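Mucus binding protein (Lactobacillus reuteri, PDB 3I57) probably helps the bacterium adhere to mucus as a cell-wall-anchored surface protein, of which this chain is one type 2 repeat, and this type 2 repeat binds immunoglobulins. Local coordinates at residues 25-31 and 56-61; 46-52 and 70-76. All coordinates share one frame; numbering follows the deposited sequence.

Contact 1. Residues 25-31 and 56-61; sequences YTDETIP and GEKFDN. With CA (calcium ion), chain C.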
loop_
_atom_site.group_PDB
_atom_site.type_symbol
_atom_site.label_atom_id
_atom_site.label_comp_id
_atom_site.label_asym_id
_atom_site.label_seq_id
_atom_site.Cartn_x
_atom_site.Cartn_y
_atom_site.Cartn_z
ATOM N N TYR A 25 1.434 -20.061 43.698
ATOM C CA TYR A 25 2.292 -20.536 44.737
ATOM C C TYR A 25 3.630 -20.969 44.175
ATOM O O TYR A 25 3.738 -21.461 43.037
ATOM C CB TYR A 25 1.648 -21.741 45.417
ATOM C CG TYR A 25 0.317 -21.435 46.013
ATOM C CD1 TYR A 25 0.224 -20.649 47.179
ATOM C CD2 TYR A 25 -0.857 -21.953 45.454
ATOM C CE1 TYR A 25 -0.999 -20.368 47.749
ATOM C CE2 TYR A 25 -2.094 -21.682 46.020
ATOM C CZ TYR A 25 -2.151 -20.881 47.169
ATOM O OH TYR A 25 -3.367 -20.624 47.753
ATOM N N THR A 26 4.654 -20.797 44.987
ATOM C CA THR A 26 5.976 -21.252 44.614
ATOM C C THR A 26 5.917 -22.727 44.276
ATOM O O THR A 26 5.338 -23.519 45.028
ATOM C CB THR A 26 6.956 -21.010 45.791
ATOM O OG1 THR A 26 7.075 -19.596 45.993
ATOM C CG2 THR A 26 8.325 -21.588 45.497
ATOM N N ASP A 27 6.530 -23.077 43.141
ATOM C CA ASP A 27 6.594 -24.430 42.609
ATOM C C ASP A 27 5.300 -24.935 41.955
ATOM O O ASP A 27 5.271 -26.027 41.400
ATOM C CB ASP A 27 7.195 -25.438 43.603
ATOM C CG ASP A 27 8.638 -25.151 43.870
ATOM O OD1 ASP A 27 9.337 -24.783 42.909
ATOM O OD2 ASP A 27 9.062 -25.242 45.035
ATOM N N GLU A 28 4.241 -24.132 42.006
ATOM C CA GLU A 28 3.039 -24.473 41.262
ATOM C C GLU A 28 3.335 -24.312 39.774
ATOM O O GLU A 28 3.990 -23.355 39.378
ATOM C CB GLU A 28 1.892 -23.548 41.691
ATOM C CG GLU A 28 0.592 -23.683 40.881
ATOM C CD GLU A 28 -0.376 -22.525 41.132
ATOM O OE1 GLU A 28 -0.282 -21.852 42.192
ATOM O OE2 GLU A 28 -1.255 -22.303 40.270
ATOM N N THR A 29 2.856 -25.248 38.950
ATOM C CA THR A 29 2.945 -25.050 37.494
ATOM C C THR A 29 2.045 -23.871 37.061
ATOM O O THR A 29 0.871 -23.811 37.446
ATOM C CB THR A 29 2.595 -26.334 36.726
ATOM O OG1 THR A 29 3.576 -27.329 37.019
ATOM C CG2 THR A 29 2.552 -26.074 35.158
ATOM N N ILE A 30 2.586 -22.924 36.285
ATOM C CA ILE A 30 1.795 -21.691 36.000
ATOM C C ILE A 30 0.597 -22.102 35.135
ATOM O O ILE A 30 0.802 -22.630 34.070
ATOM C CB ILE A 30 2.629 -20.587 35.283
ATOM C CG1 ILE A 30 3.789 -20.081 36.162
ATOM C CG2 ILE A 30 1.698 -19.418 34.857
ATOM C CD1 ILE A 30 4.948 -19.450 35.364
ATOM N N PRO A 31 -0.646 -21.912 35.617
ATOM C CA PRO A 31 -1.797 -22.446 34.895
ATOM C C PRO A 31 -2.213 -21.502 33.797
ATOM O O PRO A 31 -3.237 -20.813 33.908
ATOM C CB PRO A 31 -2.885 -22.564 35.977
ATOM C CG PRO A 31 -2.514 -21.523 36.983
ATOM C CD PRO A 31 -1.016 -21.390 36.947
ATOM N N GLY A 56 5.160 -25.465 30.553
ATOM C CA GLY A 56 5.268 -26.093 31.875
ATOM C C GLY A 56 6.087 -25.329 32.897
ATOM O O GLY A 56 6.471 -25.890 33.935
ATOM N N GLU A 57 6.351 -24.055 32.611
ATOM C CA GLU A 57 7.010 -23.131 33.548
ATOM C C GLU A 57 6.285 -23.121 34.907
ATOM O O GLU A 57 5.052 -23.134 34.932
ATOM C CB GLU A 57 6.986 -21.713 32.946
ATOM C CG GLU A 57 7.849 -20.673 33.653
ATOM C CD GLU A 57 9.306 -20.777 33.258
ATOM O OE1 GLU A 57 9.687 -21.840 32.731
ATOM O OE2 GLU A 57 10.056 -19.799 33.467
ATOM N N LYS A 58 7.057 -23.116 36.003
ATOM C CA LYS A 58 6.551 -22.940 37.378
ATOM C C LYS A 58 6.748 -21.530 37.936
ATOM O O LYS A 58 7.684 -20.820 37.548
ATOM C CB LYS A 58 7.284 -23.887 38.349
ATOM C CG LYS A 58 7.143 -25.355 38.035
ATOM C CD LYS A 58 8.040 -26.242 38.943
ATOM C CE LYS A 58 9.380 -25.606 39.290
ATOM N NZ LYS A 58 10.342 -26.592 39.905
ATOM N N PHE A 59 5.920 -21.159 38.911
ATOM C CA PHE A 59 6.167 -19.964 39.700
ATOM C C PHE A 59 7.478 -20.166 40.489
ATOM O O PHE A 59 7.706 -21.246 41.047
ATOM C CB PHE A 59 5.011 -19.676 40.688
ATOM C CG PHE A 59 3.707 -19.270 40.024
ATOM C CD1 PHE A 59 3.463 -17.935 39.698
ATOM C CD2 PHE A 59 2.734 -20.214 39.735
ATOM C CE1 PHE A 59 2.270 -17.557 39.077
ATOM C CE2 PHE A 59 1.532 -19.845 39.136
ATOM C CZ PHE A 59 1.303 -18.512 38.804
ATOM N N ASP A 60 8.320 -19.127 40.522
ATOM C CA ASP A 60 9.632 -19.184 41.205
ATOM C C ASP A 60 9.549 -19.133 42.727
ATOM O O ASP A 60 8.479 -19.155 43.301
ATOM C CB ASP A 60 10.573 -18.080 40.724
ATOM C CG ASP A 60 10.078 -16.682 41.047
ATOM O OD1 ASP A 60 9.349 -16.447 42.047
ATOM O OD2 ASP A 60 10.451 -15.779 40.278
ATOM N N ASN A 61 10.706 -19.068 43.371
ATOM C CA ASN A 61 10.770 -18.959 44.817
ATOM C C ASN A 61 11.501 -17.671 45.162
ATOM O O ASN A 61 12.384 -17.663 46.026
ATOM C CB ASN A 61 11.527 -20.165 45.386
ATOM C CG ASN A 61 11.591 -20.159 46.916
ATOM O OD1 ASN A 61 10.701 -19.642 47.579
ATOM N ND2 ASN A 61 12.655 -20.754 47.479
HETATM CA CA CA C . 8.700 -14.148 42.128
HETATM O O HOH W 1 10.191 -22.376 41.871
HETATM O O HOH W 2 11.759 -26.021 42.644
HETATM O O HOH W 3 5.736 -27.717 35.750
HETATM O O HOH W 4 3.223 -23.336 32.817
HETATM O O HOH W 5 6.850 -12.494 42.430
HETATM O O HOH W 6 7.345 -14.704 40.259
#
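Gly56 meets Thr29 through water 3, which donates to Gly56 O and is hydrogen-bonded to Thr29 OG1. At Glu57 the contact becomes direct: Ile30 N reaches Glu57 O over 2.8 Å with a nearly straight N-H...O angle of 170°, and water 4 spans Glu57 O and Ile30 O. The Glu57 side chain runs beside that of Ile30, CG lying 3.6 Å from Ile30 CD1, and then bends at chi2 (80°), carrying OE2 off to a hydrogen bond with Tyr69. Lys58 forms a single backbone bridge with Thr29, and its amine makes a long salt bridge, NZ to Asp27 OD1 at 3.6 Å; water 2 also joins these two atoms. Phe59 is the hydrophobic centre. Its N donates to Glu28 O and its O accepts from Asp27 N, so Phe59 holds the N-H of Asp27 and the C=O of Glu28, the last two residues of the type II turn from Tyr25 to Glu28. The two loops, one leading into helix 35-43 and the other into strand 67-80, are thus tied together at the calcium-bearing end of the beta-grasp domain. Over one face of the Phe59 ring sits Ile30 CG1, a CH-pi contact 3.7 Å from the centroid and 11° off the normal; Tyr25 N lies over the opposite face, held by its bond to Glu28 OE1. Pro31 CD comes to the ring edge, 3.7 Å from Phe59 CE2. Asp60 turns its side chain away from the turn and binds calcium through OD1 at 2.4 Å, with Gln2, Asp62, Asn65 and two waters as further ligands, while its O accepts a 3.1 Å bond from Thr26 OG1 in the carbonyl plane. Asn61 CB finally packs on Thr26 CG2.

Contact 2. Residues 46-52 and 70-76; sequences YELFKDN and TVIFKHH
Lys74 sets CE over one face of the Phe49 ring, 3.3 Å from Phe49 CD1. A bend at chi4 brings NZ back over that face, 4.5 Å from the ring centroid and 14° off the normal, which meets the geometry of a cation-pi contact. Ile72 runs alongside Phe49, its CG2 approaching CD2 obliquely. This placement follows from a classic beta bulge in the antiparallel pairing of strands 46-51 and 67-80: Phe49 and Lys50 both face Ile72, and Ile72 O accepts from Phe49 N at 2.8 Å and from Lys50 N at 3.0 Å. Leu48, by contrast, turns its CD1 to Val71 CG1 (3.7 Å), the two side chains crossing at about a right angle beside Ile38 of helix 35-43, the helix that packs on the sheet in this beta-grasp domain. Tyr46 crosses Phe73 similarly, the two rings meeting obliquely with CD1 3.6 Å from Phe73 CB, but runs side by side with His75, whose ring plane stands at 89° to its own. The His75 nitrogens are bonded to Asp127 and Asp10, and Tyr46 OH also reaches Asp10. At the far end, His76 ND1 donates to Glu47 OE2 over 3.2 Å, in the imidazole plane but from above the carboxylate plane. With CG of His76 anti to the backbone N (chi1 -177°), the ring stands beside that carboxylate. A leucine at His76 would probably leave Glu47 OE2 without this donor and its carboxylate freer to turn. Since the carboxylate lies near ND1, it could favour a protonated imidazole, while the cation-pi contact would similarly suit a charged Lys74; Glu47 is exposed, and Lys74 and His76 are partly exposed, so these polar ends are not in the buried interior.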
loop_
_atom_site.group_PDB
_atom_site.type_symbol
_atom_site.label_atom_id
_atom_site.label_comp_id
_atom_site.label_asym_id
_atom_site.label_seq_id
_atom_site.Cartn_x
_atom_site.Cartn_y
_atom_site.Cartn_z
ATOM N N TYR A 46 -1.986 -10.182 13.090
ATOM C CA TYR A 46 -0.620 -10.490 13.503
ATOM C C TYR A 46 -0.218 -11.893 13.124
ATOM O O TYR A 46 -1.056 -12.734 12.811
ATOM C CB TYR A 46 -0.468 -10.304 15.027
ATOM C CG TYR A 46 -0.497 -8.857 15.417
ATOM C CD1 TYR A 46 0.661 -8.095 15.324
ATOM C CD2 TYR A 46 -1.676 -8.234 15.830
ATOM C CE1 TYR A 46 0.671 -6.766 15.652
ATOM C CE2 TYR A 46 -1.674 -6.877 16.172
ATOM C CZ TYR A 46 -0.477 -6.171 16.089
ATOM O OH TYR A 46 -0.419 -4.845 16.417
ATOM N N GLU A 47 1.087 -12.143 13.179
ATOM C CA GLU A 47 1.641 -13.468 12.968
ATOM C C GLU A 47 2.606 -13.674 14.106
ATOM O O GLU A 47 3.461 -12.827 14.337
ATOM C CB GLU A 47 2.418 -13.470 11.651
ATOM C CG GLU A 47 2.909 -14.805 11.239
ATOM C CD GLU A 47 3.130 -14.839 9.745
ATOM O OE1 GLU A 47 3.052 -15.955 9.191
ATOM O OE2 GLU A 47 3.341 -13.745 9.143
ATOM N N LEU A 48 2.492 -14.801 14.803
ATOM C CA LEU A 48 3.438 -15.115 15.867
ATOM C C LEU A 48 4.881 -15.154 15.363
ATOM O O LEU A 48 5.190 -15.848 14.374
ATOM C CB LEU A 48 3.077 -16.443 16.535
ATOM C CG LEU A 48 3.993 -16.889 17.690
ATOM C CD1 LEU A 48 3.934 -15.944 18.903
ATOM C CD2 LEU A 48 3.666 -18.301 18.112
ATOM N N PHE A 49 5.763 -14.417 16.044
ATOM C CA PHE A 49 7.201 -14.457 15.753
ATOM C C PHE A 49 7.954 -15.288 16.787
ATOM O O PHE A 49 8.725 -16.203 16.454
ATOM C CB PHE A 49 7.737 -13.013 15.699
ATOM C CG PHE A 49 9.228 -12.920 15.511
ATOM C CD1 PHE A 49 9.805 -13.277 14.308
ATOM C CD2 PHE A 49 10.046 -12.459 16.538
ATOM C CE1 PHE A 49 11.189 -13.184 14.130
ATOM C CE2 PHE A 49 11.431 -12.361 16.360
ATOM C CZ PHE A 49 11.989 -12.732 15.133
ATOM N N LYS A 50 7.720 -14.978 18.053
ATOM C CA LYS A 50 8.397 -15.656 19.131
ATOM C C LYS A 50 7.559 -15.703 20.405
ATOM O O LYS A 50 7.236 -14.663 20.985
ATOM C CB LYS A 50 9.725 -14.977 19.418
ATOM C CG LYS A 50 10.445 -15.621 20.586
ATOM C CD LYS A 50 11.896 -15.831 20.276
ATOM C CE LYS A 50 11.992 -16.531 18.949
ATOM N NZ LYS A 50 12.973 -17.609 19.020
ATOM N N ASP A 51 7.215 -16.915 20.839
ATOM C CA ASP A 51 6.527 -17.100 22.124
ATOM C C ASP A 51 7.573 -17.502 23.163
ATOM O O ASP A 51 8.116 -18.609 23.116
ATOM C CB ASP A 51 5.461 -18.187 21.961
ATOM C CG ASP A 51 4.728 -18.543 23.266
ATOM O OD1 ASP A 51 5.089 -18.054 24.364
ATOM O OD2 ASP A 51 3.779 -19.350 23.154
ATOM N N ASN A 52 7.841 -16.595 24.097
ATOM C CA ASN A 52 8.875 -16.782 25.122
ATOM C C ASN A 52 8.336 -17.342 26.431
ATOM O O ASN A 52 9.073 -17.459 27.403
ATOM C CB ASN A 52 9.571 -15.449 25.398
ATOM C CG ASN A 52 10.407 -14.981 24.234
ATOM O OD1 ASN A 52 10.322 -13.815 23.811
ATOM N ND2 ASN A 52 11.209 -15.885 23.690
ATOM N N THR A 70 7.473 -12.612 27.268
ATOM C CA THR A 70 6.896 -11.929 26.099
ATOM C C THR A 70 6.386 -12.903 25.022
ATOM O O THR A 70 6.884 -14.036 24.865
ATOM C CB THR A 70 7.901 -10.936 25.475
ATOM O OG1 THR A 70 9.091 -11.637 25.105
ATOM C CG2 THR A 70 8.272 -9.812 26.469
ATOM N N VAL A 71 5.331 -12.480 24.320
ATOM C CA VAL A 71 4.845 -13.197 23.164
ATOM C C VAL A 71 4.902 -12.166 22.052
ATOM O O VAL A 71 4.193 -11.159 22.085
ATOM C CB VAL A 71 3.368 -13.706 23.336
ATOM C CG1 VAL A 71 2.923 -14.453 22.090
ATOM C CG2 VAL A 71 3.261 -14.665 24.524
ATOM N N ILE A 72 5.765 -12.400 21.081
ATOM C CA ILE A 72 6.114 -11.329 20.166
ATOM C C ILE A 72 5.523 -11.669 18.807
ATOM O O ILE A 72 5.648 -12.798 18.341
ATOM C CB ILE A 72 7.660 -11.142 20.048
ATOM C CG1 ILE A 72 8.262 -10.697 21.385
ATOM C CG2 ILE A 72 8.016 -10.062 18.992
ATOM C CD1 ILE A 72 9.800 -10.749 21.440
ATOM N N PHE A 73 4.878 -10.686 18.189
ATOM C CA PHE A 73 4.302 -10.869 16.866
ATOM C C PHE A 73 4.924 -9.956 15.825
ATOM O O PHE A 73 5.435 -8.884 16.147
ATOM C CB PHE A 73 2.814 -10.520 16.898
ATOM C CG PHE A 73 2.021 -11.342 17.861
ATOM C CD1 PHE A 73 1.347 -12.462 17.428
ATOM C CD2 PHE A 73 1.962 -10.997 19.194
ATOM C CE1 PHE A 73 0.597 -13.233 18.327
ATOM C CE2 PHE A 73 1.225 -11.777 20.111
ATOM C CZ PHE A 73 0.555 -12.885 19.664
ATOM N N LYS A 74 4.830 -10.362 14.562
ATOM C CA LYS A 74 5.048 -9.436 13.461
ATOM C C LYS A 74 3.718 -9.210 12.748
ATOM O O LYS A 74 2.689 -9.785 13.131
ATOM C CB LYS A 74 6.116 -9.981 12.494
ATOM C CG LYS A 74 7.463 -10.187 13.125
ATOM C CD LYS A 74 8.445 -10.791 12.089
ATOM C CE LYS A 74 9.900 -10.551 12.477
ATOM N NZ LYS A 74 10.108 -9.116 12.816
ATOM N N HIS A 75 3.721 -8.386 11.707
ATOM C CA HIS A 75 2.460 -8.160 10.973
ATOM C C HIS A 75 2.368 -9.189 9.841
ATOM O O HIS A 75 3.319 -9.316 9.064
ATOM C CB HIS A 75 2.452 -6.765 10.350
ATOM C CG HIS A 75 2.461 -5.643 11.338
ATOM N ND1 HIS A 75 2.146 -4.344 10.986
ATOM C CD2 HIS A 75 2.717 -5.626 12.670
ATOM C CE1 HIS A 75 2.231 -3.574 12.058
ATOM N NE2 HIS A 75 2.581 -4.327 13.090
ATOM N N HIS A 76 1.269 -9.925 9.765
ATOM C CA HIS A 76 1.060 -10.820 8.640
ATOM C C HIS A 76 0.866 -10.011 7.343
ATOM O O HIS A 76 0.164 -8.995 7.326
ATOM C CB HIS A 76 -0.136 -11.759 8.874
ATOM C CG HIS A 76 -0.310 -12.733 7.759
ATOM N ND1 HIS A 76 0.589 -13.756 7.530
ATOM C CD2 HIS A 76 -1.176 -12.750 6.719
ATOM C CE1 HIS A 76 0.234 -14.407 6.436
ATOM N NE2 HIS A 76 -0.838 -13.824 5.931
#

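Overall arrangement
Contacts 1 and 2 lie in the same beta-grasp part of the repeat, within the range of the Mucin binding domain family, their centres 24 Å apart. Their segments alternate along the chain: 25-31, 46-52, 56-61, then 70-76. The chain leaving strand 46-51 therefore passes almost at once from contact 2 into the loop of contact 1, and returns through the calcium-binding residues Asp62 and Asn65 to strand 67-80. No other touch joins the two. Contact 1 is a surface contact, its centre about 45 Å from the centre of the chain, and shares Asp60 with the metal site; contact 2 is partly buried, its centre about 22 Å from that of the chain, away from the site. Strand 2-10, which carries the calcium ligand Gln2, meets both.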